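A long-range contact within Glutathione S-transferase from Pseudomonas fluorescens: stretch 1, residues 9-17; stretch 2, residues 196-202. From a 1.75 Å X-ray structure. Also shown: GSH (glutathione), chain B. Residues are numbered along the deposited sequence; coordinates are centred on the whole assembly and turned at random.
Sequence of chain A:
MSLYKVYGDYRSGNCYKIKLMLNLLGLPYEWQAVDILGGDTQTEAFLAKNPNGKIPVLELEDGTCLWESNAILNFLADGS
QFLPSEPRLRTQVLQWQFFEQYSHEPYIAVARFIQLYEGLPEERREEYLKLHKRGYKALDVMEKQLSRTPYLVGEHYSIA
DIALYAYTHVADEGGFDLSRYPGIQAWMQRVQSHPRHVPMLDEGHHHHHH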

# COMPACT_ATOMS: atom_id res chain seq x y z
N ASP A 9 7.64 8.51 -3.07
CA ASP A 9 6.90 9.72 -2.77
C ASP A 9 6.10 9.37 -1.53
O ASP A 9 5.29 8.48 -1.53
CB ASP A 9 6.05 10.06 -3.95
CG ASP A 9 5.07 11.29 -3.71
OD1 ASP A 9 4.93 11.80 -2.58
OD2 ASP A 9 4.52 11.75 -4.79
N TYR A 10 6.31 10.08 -0.41
CA TYR A 10 5.53 9.70 0.78
C TYR A 10 4.04 9.74 0.60
O TYR A 10 3.33 8.99 1.31
CB TYR A 10 5.88 10.60 1.99
CG TYR A 10 7.26 10.40 2.53
CD1 TYR A 10 7.63 9.17 3.07
CD2 TYR A 10 8.23 11.44 2.46
CE1 TYR A 10 8.94 8.98 3.61
CE2 TYR A 10 9.54 11.26 2.98
CZ TYR A 10 9.87 10.03 3.53
OH TYR A 10 11.14 9.85 4.10
N ARG A 11 3.51 10.59 -0.32
CA ARG A 11 2.07 10.63 -0.58
C ARG A 11 1.52 9.46 -1.36
O ARG A 11 0.31 9.28 -1.45
CB ARG A 11 1.65 11.94 -1.28
CG ARG A 11 1.73 12.96 -0.17
CD ARG A 11 1.06 14.19 -0.58
NE ARG A 11 0.92 15.18 0.51
CZ ARG A 11 1.91 15.96 1.01
NH1 ARG A 11 3.19 15.85 0.65
NH2 ARG A 11 1.62 16.83 1.95
N SER A 12 2.41 8.67 -1.92
CA SER A 12 1.95 7.50 -2.67
C SER A 12 1.70 6.34 -1.70
O SER A 12 2.61 6.02 -0.92
CB SER A 12 3.09 7.06 -3.60
OG SER A 12 2.96 5.65 -4.00
N GLY A 13 0.50 5.76 -1.73
CA GLY A 13 0.15 4.67 -0.87
C GLY A 13 1.13 3.52 -1.10
O GLY A 13 1.52 2.85 -0.13
N ASN A 14 1.50 3.24 -2.36
CA ASN A 14 2.44 2.13 -2.62
C ASN A 14 3.80 2.35 -1.94
O ASN A 14 4.42 1.41 -1.44
CB ASN A 14 2.61 1.91 -4.12
CG ASN A 14 1.29 1.44 -4.74
OD1 ASN A 14 0.79 2.06 -5.72
ND2 ASN A 14 0.74 0.35 -4.18
N CYS A 15 4.24 3.61 -1.86
CA CYS A 15 5.49 3.93 -1.17
C CYS A 15 5.33 3.96 0.36
O CYS A 15 6.28 3.56 1.10
CB CYS A 15 5.96 5.33 -1.66
SG CYS A 15 6.40 5.31 -3.43
N TYR A 16 4.17 4.44 0.85
CA TYR A 16 3.89 4.37 2.27
C TYR A 16 4.00 2.94 2.84
O TYR A 16 4.52 2.70 3.95
CB TYR A 16 2.48 4.93 2.54
CG TYR A 16 2.08 4.82 4.02
CD1 TYR A 16 3.02 5.08 5.09
CD2 TYR A 16 0.76 4.43 4.32
CE1 TYR A 16 2.59 4.96 6.46
CE2 TYR A 16 0.32 4.30 5.68
CZ TYR A 16 1.27 4.61 6.72
OH TYR A 16 0.86 4.43 8.04
N LYS A 17 3.56 1.91 2.07
CA LYS A 17 3.76 0.55 2.51
C LYS A 17 5.19 0.28 2.91
O LYS A 17 5.40 -0.41 3.94
CB LYS A 17 3.51 -0.45 1.33
CG LYS A 17 2.06 -0.48 0.85
CD LYS A 17 1.99 -1.18 -0.50
CE LYS A 17 0.57 -1.10 -1.04
NZ LYS A 17 0.44 -1.79 -2.40
N1 GSH B . 2.16 -2.30 -8.92
CA1 GSH B . 3.09 -1.18 -8.47
C1 GSH B . 3.46 -1.31 -6.99
O11 GSH B . 4.62 -0.93 -6.65
O12 GSH B . 2.58 -1.72 -6.18
CB1 GSH B . 2.31 0.14 -8.75
CG1 GSH B . 3.20 1.26 -8.30
CD1 GSH B . 2.69 2.61 -8.85
OE1 GSH B . 1.53 2.68 -9.62
N2 GSH B . 3.37 3.76 -8.59
CA2 GSH B . 2.87 5.04 -9.10
C2 GSH B . 3.84 5.50 -10.10
O2 GSH B . 5.13 5.30 -9.85
CB2 GSH B . 2.82 6.01 -7.89
SG2 GSH B . 1.58 5.41 -6.60
N3 GSH B . 3.42 6.07 -11.22
CA3 GSH B . 4.45 6.59 -12.15
C3 GSH B . 4.12 6.34 -13.61
O31 GSH B . 4.67 7.03 -14.51
O32 GSH B . 3.33 5.42 -13.90
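Stretch 2, residues 196-202: RHVPMLD

Residues 196-202 cross the first stretch as an extended, irregular segment, with no helix or strand of their own. The backbone is open through Val198 and Pro199 (phi/psi -129/146 and -76/166), bends at Met200 (-61/-51), and opens again at Leu201 (-112/138). Beneath it, the first stretch makes a type I turn from Asp9 to Ser12, closed by Ser12 N to Asp9 O at 2.9 Å, and then enters a helix at Gly13. No regular backbone pairing links the two; the contact is made by side chains lying against each other and against main chain, with one water bridging two carbonyls. The register is nonetheless clear: Tyr16 and Met200 have the closest CA atoms, 5.7 Å apart, and contacts run from Tyr16 against His197 and Val198 to Tyr10 and Arg11 against Leu201. The segments therefore run in roughly opposite senses, burying 425 Å² in all.

The direct hydrogen bond across the contact comes from Tyr16, whose CA-to-CB bond points toward the second stretch. With chi1 at 177° (t), its long side chain carries OH to Val198 O, to which it donates at 2.7 Å. The acceptor lies at the edge of the ring, near its plane, as suits a phenol hydroxyl. Val198 thus contributes its main chain here, while His197 closes in beside the hydroxyl, CE1 lying 3.2 Å from Tyr16 OH.

A water makes the second polar link. It donates to Tyr10 O at 2.8 Å and to Met200 O at 3.0 Å, joining two carbonyls that, both being acceptors, could not bond to each other directly.

The apolar contact centres on Met200, present as selenomethionine and having the largest area covered in either stretch. Its CB sits over the face of the Tyr16 ring, 4.0 Å from the centroid and only 6° off the ring normal, a CH-pi contact between an aliphatic carbon and an aromatic surface. The same aromatic residue therefore offers its face to Met200 and its hydroxyl to Val198. Both chi1 and chi2 of Met200 are t, so the unbranched chain reaches the start of the helix, where CE lies 3.8 Å from Tyr16 CB and 3.6 Å from Gly13 CA. Gly13, lacking a side chain, presents bare backbone to this methyl group. CE also lies 3.6 Å from Arg11 O, and Met200 CG approaches Tyr10 O to 3.1 Å, so the side chain packs along the backbone of the turn.

Leu201 extends the packing over the turn. Its CA-to-CB bond points sideways, but the end of the side chain comes nearer. Leu201 CD2 is 4.0 Å from Tyr10 CB and 3.9 Å from Arg11 CG, so it touches both residues, while Leu201 CD1 is 3.8 Å from Arg11 NH2, over one face of the guanidinium. That planar group can accept an apolar methyl on its face while its N-H bonds point outward in the plane. This is an exposed margin, where leucine covers the turn without being enclosed.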

# COMPACT_ATOMS: atom_id res chain seq x y z
N ARG A 196 5.12 0.49 16.95
CA ARG A 196 6.12 1.04 16.03
C ARG A 196 5.44 1.61 14.79
O ARG A 196 6.18 2.01 13.85
CB ARG A 196 7.15 -0.02 15.63
CG ARG A 196 7.97 -0.56 16.81
CD ARG A 196 9.15 -1.37 16.30
NE ARG A 196 10.02 -0.53 15.41
CZ ARG A 196 11.03 0.22 15.83
NH1 ARG A 196 11.39 0.16 17.15
NH2 ARG A 196 11.71 0.98 14.99
N HIS A 197 4.11 1.75 14.87
CA HIS A 197 3.35 2.29 13.69
C HIS A 197 3.92 3.70 13.35
O HIS A 197 4.27 4.50 14.31
CB HIS A 197 1.88 2.39 13.96
CG HIS A 197 1.11 2.92 12.76
ND1 HIS A 197 0.94 2.15 11.64
CD2 HIS A 197 0.48 4.10 12.52
CE1 HIS A 197 0.21 2.82 10.74
NE2 HIS A 197 -0.06 4.02 11.24
N VAL A 198 4.00 4.05 12.06
CA VAL A 198 4.27 5.48 11.64
C VAL A 198 3.23 5.86 10.64
O VAL A 198 2.75 4.97 9.85
CB VAL A 198 5.71 5.63 11.01
CG1 VAL A 198 6.85 5.31 12.05
CG2 VAL A 198 5.95 4.71 9.71
N PRO A 199 2.80 7.14 10.64
CA PRO A 199 1.85 7.67 9.70
C PRO A 199 2.49 7.92 8.34
O PRO A 199 3.72 7.87 8.18
CB PRO A 199 1.40 9.02 10.30
CG PRO A 199 2.68 9.51 11.00
CD PRO A 199 3.35 8.18 11.51
N MSE A 200 1.61 8.12 7.34
CA MSE A 200 2.09 8.34 5.98
C MSE A 200 2.94 9.59 5.92
O MSE A 200 4.07 9.57 5.40
CB MSE A 200 0.87 8.58 5.08
CG MSE A 200 1.32 8.89 3.71
SE MSE A 200 -0.42 9.05 2.58
CE MSE A 200 -0.27 7.35 1.56
N LEU A 201 2.40 10.69 6.46
CA LEU A 201 3.17 11.92 6.48
C LEU A 201 3.58 12.29 7.93
O LEU A 201 2.72 12.22 8.83
CB LEU A 201 2.31 13.06 5.91
CG LEU A 201 1.68 12.75 4.53
CD1 LEU A 201 0.72 13.83 4.04
CD2 LEU A 201 2.85 12.60 3.60
N ASP A 202 4.82 12.74 8.13
CA ASP A 202 5.28 13.04 9.53
C ASP A 202 4.71 14.35 10.15
O ASP A 202 4.34 15.27 9.41
CB ASP A 202 6.80 12.98 9.63
CG ASP A 202 7.38 11.48 9.63
OD1 ASP A 202 6.68 10.37 9.87
OD2 ASP A 202 8.62 11.48 9.37
O HOH W 1 4.62 7.50 3.32